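Peroxiredoxin (Clostridioides difficile, PDB 6TSB) unites a probable thiol peroxidase with a chitin-cleaving enzyme in one spore-coat protein, this chain being its glycosyl hydrolase family 18 (chitinase) domain. Local coordinates at residues G181-I192 / A239-M249; I280-R288 / L298-M306. All coordinates share one frame; numbering follows the deposited sequence.

Interaction 1: residues G181-I192 / A239-M249; sequences GDRGYINSSAEI and AMVRNLENAGM
Gly-181 lies with its CA 3.8 Å from the CA of Met-240, and from this close point helices 183-188 and 239-246 run side by side in nearly the same direction, their axes 10.4 Å apart and inclined by 18°. Both are outer helices of the TIM barrel of glycosyl hydrolase family 18: one follows strand 174-179, the other precedes strand 254-264. Lacking a side chain, Gly-181 lets the second helix come right against its backbone. Its carbonyl O takes a hydrogen bond from Asn-243 ND2 at 3.1 Å, with the oxygen almost in the amide plane and an N-H...O angle of 155°. Its N-H makes a weak bond to Met-240 SD, which the extended methionine chain carries past Gly-181 CA. Just beyond, Asp-182 caps helix 183-188, its OD1 accepting from Tyr-185 N; its OD2 bonds weakly to a PEG molecule, probably from the crystallisation liquor.

Apolar branches close the rest of the interface. Ile-186 spreads its two arms along the facing helix: CD1 comes 3.4 Å from Asn-243 CB, and CG2 meets Ala-247 CB at 3.6 Å. The short methyl of Ala-247 suits this place because Ile-192 presses on it too. Schellman geometry at Gly-248, with positive phi, ends helix 239-246 and turns the chain so that Met-249 reaches Ile-192. Leu-244 and Met-249 also touch Phe-202 of strand 201-204, so helix 239-246 and the turn that ends it pack on the barrel wall. With CG1 beside the backbone N (chi1 -57°), Ile-192 sends its ends to different partners: CD1 lies 3.8 Å from Leu-244 CD2, and CG2 sits 3.6 Å from Met-249 CB.

Interaction 2: residues I280-R288 / L298-M306; sequences INKNGYEYR and LVKDGDFAM
Lys-300 holds CG roughly anti to its backbone N (chi1 -154°) and stays extended beyond it, which carries the chain across Tyr-285 toward Asn-283; Tyr-285, with CG beside its own backbone N, turns its ring to receive it. Lys-300 CD stands 3.9 Å from the centroid of that ring and only 8° off the normal, a CH-pi contact over the face. The long aliphatic chain thus covers the ring while the ammonium passes on, NZ bonding to Asn-283 O at 2.8 Å from a position tilted out of the carbonyl plane. Gly-284, at positive phi and without a side chain, leaves the lysine methylenes room to pass its carbonyl. At the ring's edge Ala-305 CB lies 3.9 Å from Tyr-285 CE1.

These groups sit on an antiparallel beta hairpin, strands 286-290 and 295-300, extended into a three-stranded sheet by strand 303-307. Within the hairpin Glu-286 and Val-299 form a hydrogen-bonded pair: Glu-286 N donates to Val-299 O at 2.8 Å, almost straight at 174°, and Val-299 N returns a bond to Glu-286 O at 2.9 Å. On the third strand Ala-305 and Met-306 both face Leu-298 in a classic beta bulge, sharing its O as acceptor.

The beta-branched Val-299 presents CG2 to the flat of the Arg-288 guanidinium, 3.5 Å from CZ. On the other face of the sheet, Leu-298 CD2 meets Tyr-287 CD2 at 4.3 Å, while the hydroxyl of Tyr-287 reaches Asp-310. The ring of Tyr-285 also meets that of Tyr-279 of the second subunit.

How the interactions relate
Interactions 1 and 2 follow one another along the chain and lie on opposite sides of its centre, with centres 44 Å apart and nearest atoms about 25 Å apart, so neither touches the other directly. Interaction 1 belongs to the helical outside of the barrel; interaction 2 belongs to a small antiparallel sheet after strand 254-264, probably the insertion common in family 18 chitinases. Both reach the second subunit: Val-241 and Glu-245 pack on its Leu-326, while Phe-304 meets its His-221. The PEG about 3 Å from the side chain of Asp-182, at interaction 1, is probably a crystallisation additive and by itself marks no functional site.

Interaction 1: residues G181-I192 / A239-M249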
loop_
_atom_site.group_PDB
_atom_site.type_symbol
_atom_site.label_atom_id
_atom_site.label_comp_id
_atom_site.label_asym_id
_atom_site.label_seq_id
_atom_site.Cartn_x
_atom_site.Cartn_y
_atom_site.Cartn_z
ATOM N N GLY A 181 -10.674 -7.269 27.198
ATOM C CA GLY A 181 -11.001 -8.699 27.121
ATOM C C GLY A 181 -9.837 -9.527 27.613
ATOM O O GLY A 181 -9.851 -10.741 27.365
ATOM N N ASP A 182 -8.846 -8.914 28.254
ATOM C CA ASP A 182 -7.648 -9.672 28.698
ATOM C C ASP A 182 -8.008 -10.484 29.953
ATOM O O ASP A 182 -9.112 -10.259 30.516
ATOM C CB ASP A 182 -6.421 -8.768 28.819
ATOM C CG ASP A 182 -6.312 -7.949 30.089
ATOM O OD1 ASP A 182 -7.299 -7.862 30.826
ATOM O OD2 ASP A 182 -5.220 -7.411 30.326
ATOM N N ARG A 183 -7.123 -11.416 30.326
ATOM C CA ARG A 183 -7.349 -12.455 31.368
ATOM C C ARG A 183 -7.552 -11.761 32.717
ATOM O O ARG A 183 -8.551 -12.057 33.367
ATOM C CB ARG A 183 -6.166 -13.436 31.439
ATOM C CG ARG A 183 -6.016 -14.352 30.226
ATOM C CD ARG A 183 -6.843 -15.640 30.172
ATOM N NE ARG A 183 -6.762 -16.273 28.855
ATOM C CZ ARG A 183 -5.697 -16.915 28.362
ATOM N NH1 ARG A 183 -4.589 -17.045 29.073
ATOM N NH2 ARG A 183 -5.744 -17.429 27.145
ATOM N N GLY A 184 -6.609 -10.902 33.104
ATOM C CA GLY A 184 -6.674 -10.048 34.303
ATOM C C GLY A 184 -8.036 -9.394 34.486
ATOM O O GLY A 184 -8.529 -9.422 35.627
ATOM N N TYR A 185 -8.626 -8.812 33.430
ATOM C CA TYR A 185 -9.919 -8.080 33.512
ATOM C C TYR A 185 -11.035 -9.108 33.769
ATOM O O TYR A 185 -11.958 -8.839 34.568
ATOM C CB TYR A 185 -10.183 -7.185 32.282
ATOM C CG TYR A 185 -11.445 -6.348 32.371
ATOM C CD1 TYR A 185 -12.684 -6.904 32.091
ATOM C CD2 TYR A 185 -11.424 -5.012 32.767
ATOM C CE1 TYR A 185 -13.854 -6.170 32.211
ATOM C CE2 TYR A 185 -12.591 -4.260 32.879
ATOM C CZ TYR A 185 -13.806 -4.850 32.623
ATOM O OH TYR A 185 -14.970 -4.165 32.739
ATOM N N ILE A 186 -10.983 -10.273 33.133
ATOM C CA ILE A 186 -12.105 -11.243 33.258
ATOM C C ILE A 186 -12.128 -11.851 34.665
ATOM O O ILE A 186 -13.259 -12.095 35.168
ATOM C CB ILE A 186 -12.060 -12.291 32.145
ATOM C CG1 ILE A 186 -12.442 -11.626 30.822
ATOM C CG2 ILE A 186 -12.973 -13.477 32.470
ATOM C CD1 ILE A 186 -11.645 -12.104 29.667
ATOM N N ASN A 187 -10.959 -12.048 35.272
ATOM C CA ASN A 187 -10.783 -12.748 36.574
ATOM C C ASN A 187 -10.752 -11.772 37.763
ATOM O O ASN A 187 -11.104 -12.226 38.853
ATOM C CB ASN A 187 -9.501 -13.596 36.593
ATOM C CG ASN A 187 -9.496 -14.695 35.543
ATOM O OD1 ASN A 187 -10.529 -15.297 35.222
ATOM N ND2 ASN A 187 -8.332 -14.929 34.964
ATOM N N SER A 188 -10.303 -10.520 37.589
ATOM C CA SER A 188 -9.980 -9.569 38.689
ATOM C C SER A 188 -10.725 -8.225 38.606
ATOM O O SER A 188 -10.575 -7.436 39.572
ATOM C CB SER A 188 -8.509 -9.312 38.727
ATOM O OG SER A 188 -7.821 -10.533 38.888
ATOM N N SER A 189 -11.441 -7.920 37.515
ATOM C CA SER A 189 -12.132 -6.615 37.349
ATOM C C SER A 189 -13.643 -6.812 37.256
ATOM O O SER A 189 -14.342 -6.125 37.961
ATOM C CB SER A 189 -11.596 -5.829 36.190
ATOM O OG SER A 189 -10.235 -5.523 36.426
ATOM N N ALA A 190 -14.141 -7.745 36.468
ATOM C CA ALA A 190 -15.594 -7.854 36.267
ATOM C C ALA A 190 -16.039 -9.313 36.199
ATOM O O ALA A 190 -15.246 -10.196 35.818
ATOM C CB ALA A 190 -15.994 -7.095 35.033
ATOM N N GLU A 191 -17.288 -9.509 36.599
ATOM C CA GLU A 191 -18.039 -10.775 36.555
ATOM C C GLU A 191 -18.778 -10.698 35.235
ATOM O O GLU A 191 -19.936 -10.260 35.249
ATOM C CB GLU A 191 -19.003 -10.931 37.744
ATOM C CG GLU A 191 -18.346 -10.931 39.128
ATOM C CD GLU A 191 -19.344 -11.153 40.267
ATOM O OE1 GLU A 191 -20.302 -10.338 40.416
ATOM O OE2 GLU A 191 -19.209 -12.175 40.985
ATOM N N ILE A 192 -18.101 -11.063 34.144
ATOM C CA ILE A 192 -18.646 -10.903 32.763
ATOM C C ILE A 192 -20.033 -11.523 32.700
ATOM O O ILE A 192 -20.948 -10.885 32.137
ATOM C CB ILE A 192 -17.733 -11.540 31.706
ATOM C CG1 ILE A 192 -16.314 -10.965 31.741
ATOM C CG2 ILE A 192 -18.382 -11.443 30.322
ATOM C CD1 ILE A 192 -16.243 -9.450 31.713
ATOM N N ALA A 239 -8.577 -12.501 20.489
ATOM C CA ALA A 239 -8.465 -13.179 21.800
ATOM C C ALA A 239 -9.314 -12.447 22.872
ATOM O O ALA A 239 -9.790 -13.125 23.814
ATOM C CB ALA A 239 -7.008 -13.285 22.194
ATOM N N MET A 240 -9.504 -11.119 22.764
ATOM C CA MET A 240 -10.308 -10.336 23.745
ATOM C C MET A 240 -11.777 -10.589 23.479
ATOM O O MET A 240 -12.530 -10.836 24.454
ATOM C CB MET A 240 -10.024 -8.838 23.674
ATOM C CG MET A 240 -8.735 -8.513 24.340
ATOM S SD MET A 240 -8.548 -6.746 24.626
ATOM C CE MET A 240 -6.905 -6.802 25.331
ATOM N N VAL A 241 -12.162 -10.648 22.212
ATOM C CA VAL A 241 -13.571 -10.987 21.865
ATOM C C VAL A 241 -13.892 -12.425 22.306
ATOM O O VAL A 241 -14.985 -12.653 22.841
ATOM C CB VAL A 241 -13.825 -10.807 20.374
ATOM C CG1 VAL A 241 -15.280 -11.081 20.053
ATOM C CG2 VAL A 241 -13.400 -9.424 19.922
ATOM N N ARG A 242 -12.983 -13.369 22.074
ATOM C CA ARG A 242 -13.220 -14.800 22.417
ATOM C C ARG A 242 -13.232 -14.952 23.946
ATOM O O ARG A 242 -14.137 -15.633 24.438
ATOM C CB ARG A 242 -12.163 -15.716 21.780
ATOM C CG ARG A 242 -12.174 -15.737 20.254
ATOM C CD ARG A 242 -13.554 -15.848 19.610
ATOM N NE ARG A 242 -13.429 -15.796 18.164
ATOM C CZ ARG A 242 -14.433 -15.659 17.312
ATOM N NH1 ARG A 242 -15.680 -15.550 17.756
ATOM N NH2 ARG A 242 -14.171 -15.614 16.008
ATOM N N ASN A 243 -12.258 -14.357 24.653
ATOM C CA ASN A 243 -12.209 -14.362 26.135
ATOM C C ASN A 243 -13.536 -13.852 26.709
ATOM O O ASN A 243 -14.112 -14.540 27.593
ATOM C CB ASN A 243 -11.021 -13.552 26.632
ATOM C CG ASN A 243 -9.696 -14.228 26.382
ATOM O OD1 ASN A 243 -9.620 -15.432 26.109
ATOM N ND2 ASN A 243 -8.634 -13.463 26.535
ATOM N N LEU A 244 -14.046 -12.712 26.225
ATOM C CA LEU A 244 -15.330 -12.158 26.733
ATOM C C LEU A 244 -16.476 -13.121 26.410
ATOM O O LEU A 244 -17.391 -13.256 27.252
ATOM C CB LEU A 244 -15.597 -10.772 26.143
ATOM C CG LEU A 244 -14.697 -9.656 26.667
ATOM C CD1 LEU A 244 -14.839 -8.423 25.816
ATOM C CD2 LEU A 244 -14.997 -9.310 28.118
ATOM N N GLU A 245 -16.464 -13.743 25.230
ATOM C CA GLU A 245 -17.598 -14.601 24.759
ATOM C C GLU A 245 -17.701 -15.869 25.624
ATOM O O GLU A 245 -18.833 -16.246 25.974
ATOM C CB GLU A 245 -17.428 -14.959 23.283
ATOM C CG GLU A 245 -17.895 -13.848 22.344
ATOM C CD GLU A 245 -17.585 -14.090 20.878
ATOM O OE1 GLU A 245 -16.577 -14.778 20.591
ATOM O OE2 GLU A 245 -18.354 -13.610 20.045
ATOM N N ASN A 246 -16.550 -16.463 25.966
ATOM C CA ASN A 246 -16.411 -17.736 26.712
ATOM C C ASN A 246 -16.649 -17.508 28.213
ATOM O O ASN A 246 -17.074 -18.504 28.872
ATOM C CB ASN A 246 -15.045 -18.370 26.446
ATOM C CG ASN A 246 -14.959 -18.956 25.056
ATOM O OD1 ASN A 246 -15.966 -19.397 24.513
ATOM N ND2 ASN A 246 -13.770 -18.936 24.481
ATOM N N ALA A 247 -16.395 -16.279 28.722
ATOM C CA ALA A 247 -16.748 -15.829 30.097
ATOM C C ALA A 247 -18.236 -15.407 30.188
ATOM O O ALA A 247 -18.702 -15.037 31.289
ATOM C CB ALA A 247 -15.789 -14.750 30.557
ATOM N N GLY A 248 -19.004 -15.531 29.105
ATOM C CA GLY A 248 -20.475 -15.428 29.127
ATOM C C GLY A 248 -21.007 -14.110 28.574
ATOM O O GLY A 248 -22.228 -13.905 28.716
ATOM N N MET A 249 -20.194 -13.266 27.918
ATOM C CA MET A 249 -20.755 -12.042 27.243
ATOM C C MET A 249 -21.334 -12.425 25.885
ATOM O O MET A 249 -20.584 -12.865 25.011
ATOM C CB MET A 249 -19.729 -10.921 27.007
ATOM C CG MET A 249 -20.374 -9.640 26.419
ATOM S SD MET A 249 -21.559 -8.849 27.567
ATOM C CE MET A 249 -20.457 -8.632 28.961
#

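Interaction 2: residues I280-R288 / L298-M306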
loop_
_atom_site.group_PDB
_atom_site.type_symbol
_atom_site.label_atom_id
_atom_site.label_comp_id
_atom_site.label_asym_id
_atom_site.label_seq_id
_atom_site.Cartn_x
_atom_site.Cartn_y
_atom_site.Cartn_z
ATOM N N ILE A 280 2.241 10.304 6.477
ATOM C CA ILE A 280 1.798 9.296 5.458
ATOM C C ILE A 280 1.746 9.830 4.007
ATOM O O ILE A 280 2.324 9.131 3.116
ATOM C CB ILE A 280 0.517 8.562 5.918
ATOM C CG1 ILE A 280 -0.775 9.375 5.772
ATOM C CG2 ILE A 280 0.695 8.051 7.347
ATOM C CD1 ILE A 280 -2.026 8.584 6.163
ATOM N N ASN A 281 1.107 10.968 3.712
ATOM C CA ASN A 281 0.876 11.368 2.291
ATOM C C ASN A 281 1.818 12.517 1.906
ATOM O O ASN A 281 1.558 13.653 2.361
ATOM C CB ASN A 281 -0.590 11.720 2.022
ATOM C CG ASN A 281 -1.492 10.502 1.995
ATOM O OD1 ASN A 281 -1.136 9.476 1.423
ATOM N ND2 ASN A 281 -2.659 10.599 2.612
ATOM N N LYS A 282 2.836 12.229 1.073
ATOM C CA LYS A 282 3.909 13.179 0.657
ATOM C C LYS A 282 3.361 14.208 -0.336
ATOM O O LYS A 282 2.857 13.778 -1.382
ATOM C CB LYS A 282 5.108 12.475 0.005
ATOM C CG LYS A 282 6.012 13.386 -0.828
ATOM C CD LYS A 282 6.593 14.594 -0.072
ATOM C CE LYS A 282 8.099 14.563 0.135
ATOM N NZ LYS A 282 8.592 13.226 0.551
ATOM N N ASN A 283 3.541 15.503 -0.018
ATOM C CA ASN A 283 3.075 16.709 -0.762
ATOM C C ASN A 283 1.682 16.444 -1.363
ATOM O O ASN A 283 1.478 16.776 -2.546
ATOM C CB ASN A 283 4.118 17.168 -1.793
ATOM C CG ASN A 283 3.814 18.524 -2.406
ATOM O OD1 ASN A 283 4.256 18.817 -3.516
ATOM N ND2 ASN A 283 3.055 19.361 -1.711
ATOM N N GLY A 284 0.767 15.867 -0.569
ATOM C CA GLY A 284 -0.656 15.651 -0.913
ATOM C C GLY A 284 -0.872 14.533 -1.927
ATOM O O GLY A 284 -2.054 14.193 -2.184
ATOM N N TYR A 285 0.209 13.988 -2.505
ATOM C CA TYR A 285 0.179 12.895 -3.514
ATOM C C TYR A 285 -0.226 11.597 -2.815
ATOM O O TYR A 285 0.414 11.177 -1.818
ATOM C CB TYR A 285 1.523 12.737 -4.231
ATOM C CG TYR A 285 1.765 13.731 -5.338
ATOM C CD1 TYR A 285 1.105 13.612 -6.551
ATOM C CD2 TYR A 285 2.646 14.791 -5.180
ATOM C CE1 TYR A 285 1.312 14.516 -7.581
ATOM C CE2 TYR A 285 2.870 15.701 -6.204
ATOM C CZ TYR A 285 2.194 15.566 -7.406
ATOM O OH TYR A 285 2.392 16.450 -8.424
ATOM N N GLU A 286 -1.287 10.978 -3.326
ATOM C CA GLU A 286 -1.867 9.751 -2.733
ATOM C C GLU A 286 -1.500 8.560 -3.626
ATOM O O GLU A 286 -1.639 8.673 -4.864
ATOM C CB GLU A 286 -3.371 9.960 -2.539
ATOM C CG GLU A 286 -3.915 9.293 -1.287
ATOM C CD GLU A 286 -4.892 10.120 -0.471
ATOM O OE1 GLU A 286 -5.047 11.331 -0.748
ATOM O OE2 GLU A 286 -5.483 9.545 0.455
ATOM N N TYR A 287 -1.023 7.480 -3.007
ATOM C CA TYR A 287 -0.649 6.198 -3.656
ATOM C C TYR A 287 -1.923 5.392 -3.945
ATOM O O TYR A 287 -2.725 5.176 -3.008
ATOM C CB TYR A 287 0.323 5.442 -2.752
ATOM C CG TYR A 287 0.775 4.112 -3.285
ATOM C CD1 TYR A 287 -0.028 2.987 -3.159
ATOM C CD2 TYR A 287 2.007 3.968 -3.908
ATOM C CE1 TYR A 287 0.392 1.749 -3.617
ATOM C CE2 TYR A 287 2.434 2.738 -4.392
ATOM C CZ TYR A 287 1.623 1.622 -4.245
ATOM O OH TYR A 287 2.023 0.397 -4.706
ATOM N N ARG A 288 -2.112 4.989 -5.209
ATOM C CA ARG A 288 -3.234 4.131 -5.692
ATOM C C ARG A 288 -2.665 2.937 -6.473
ATOM O O ARG A 288 -1.492 3.005 -6.931
ATOM C CB ARG A 288 -4.188 4.936 -6.582
ATOM C CG ARG A 288 -4.875 6.108 -5.898
ATOM C CD ARG A 288 -6.047 5.660 -5.051
ATOM N NE ARG A 288 -6.466 6.705 -4.123
ATOM C CZ ARG A 288 -7.436 7.591 -4.339
ATOM N NH1 ARG A 288 -8.121 7.584 -5.473
ATOM N NH2 ARG A 288 -7.711 8.492 -3.411
ATOM N N LEU A 298 -0.340 7.434 -8.900
ATOM C CA LEU A 298 -0.579 8.501 -7.900
ATOM C C LEU A 298 -1.751 9.385 -8.347
ATOM O O LEU A 298 -1.852 9.682 -9.569
ATOM C CB LEU A 298 0.686 9.347 -7.735
ATOM C CG LEU A 298 1.970 8.584 -7.425
ATOM C CD1 LEU A 298 3.052 9.537 -6.936
ATOM C CD2 LEU A 298 1.738 7.478 -6.413
ATOM N N VAL A 299 -2.581 9.795 -7.379
ATOM C CA VAL A 299 -3.645 10.824 -7.563
ATOM C C VAL A 299 -3.298 12.046 -6.700
ATOM O O VAL A 299 -2.583 11.889 -5.684
ATOM C CB VAL A 299 -5.054 10.279 -7.245
ATOM C CG1 VAL A 299 -5.472 9.186 -8.225
ATOM C CG2 VAL A 299 -5.175 9.789 -5.810
ATOM N N LYS A 300 -3.758 13.218 -7.138
ATOM C CA LYS A 300 -3.734 14.487 -6.365
ATOM C C LYS A 300 -4.813 15.416 -6.928
ATOM O O LYS A 300 -4.771 15.667 -8.163
ATOM C CB LYS A 300 -2.356 15.148 -6.428
ATOM C CG LYS A 300 -2.041 16.038 -5.236
ATOM C CD LYS A 300 -0.996 17.078 -5.528
ATOM C CE LYS A 300 -0.692 17.946 -4.326
ATOM N NZ LYS A 300 0.599 18.653 -4.497
ATOM N N ASP A 301 -5.729 15.872 -6.054
ATOM C CA ASP A 301 -6.856 16.810 -6.344
ATOM C C ASP A 301 -7.864 16.149 -7.305
ATOM O O ASP A 301 -8.266 16.812 -8.306
ATOM C CB ASP A 301 -6.332 18.168 -6.833
ATOM C CG ASP A 301 -5.655 18.970 -5.732
ATOM O OD1 ASP A 301 -4.785 18.405 -5.031
ATOM O OD2 ASP A 301 -6.023 20.145 -5.563
ATOM N N GLY A 302 -8.259 14.901 -6.992
ATOM C CA GLY A 302 -9.236 14.079 -7.735
ATOM C C GLY A 302 -8.573 13.234 -8.811
ATOM O O GLY A 302 -8.979 12.053 -8.961
ATOM N N ASP A 303 -7.558 13.802 -9.488
ATOM C CA ASP A 303 -7.009 13.371 -10.807
ATOM C C ASP A 303 -5.888 12.330 -10.662
ATOM O O ASP A 303 -5.173 12.337 -9.640
ATOM C CB ASP A 303 -6.431 14.557 -11.589
ATOM C CG ASP A 303 -7.435 15.646 -11.925
ATOM O OD1 ASP A 303 -8.449 15.744 -11.216
ATOM O OD2 ASP A 303 -7.192 16.385 -12.896
ATOM N N PHE A 304 -5.750 11.482 -11.686
ATOM C CA PHE A 304 -4.582 10.605 -11.970
ATOM C C PHE A 304 -3.392 11.507 -12.352
ATOM O O PHE A 304 -3.548 12.376 -13.256
ATOM C CB PHE A 304 -4.977 9.601 -13.060
ATOM C CG PHE A 304 -3.933 8.587 -13.462
ATOM C CD1 PHE A 304 -2.817 8.954 -14.207
ATOM C CD2 PHE A 304 -4.098 7.249 -13.153
ATOM C CE1 PHE A 304 -1.878 8.013 -14.597
ATOM C CE2 PHE A 304 -3.148 6.312 -13.535
ATOM C CZ PHE A 304 -2.038 6.694 -14.252
ATOM N N ALA A 305 -2.247 11.309 -11.682
ATOM C CA ALA A 305 -1.138 12.290 -11.560
ATOM C C ALA A 305 0.235 11.704 -11.920
ATOM O O ALA A 305 1.107 12.525 -12.273
ATOM C CB ALA A 305 -1.107 12.825 -10.150
ATOM N N MET A 306 0.448 10.384 -11.783
ATOM C CA MET A 306 1.734 9.709 -12.121
ATOM C C MET A 306 1.555 8.199 -12.365
ATOM O O MET A 306 0.856 7.545 -11.565
ATOM C CB MET A 306 2.734 9.898 -10.979
ATOM C CG MET A 306 4.157 9.512 -11.344
ATOM S SD MET A 306 4.825 10.546 -12.651
ATOM C CE MET A 306 4.661 12.181 -11.928
#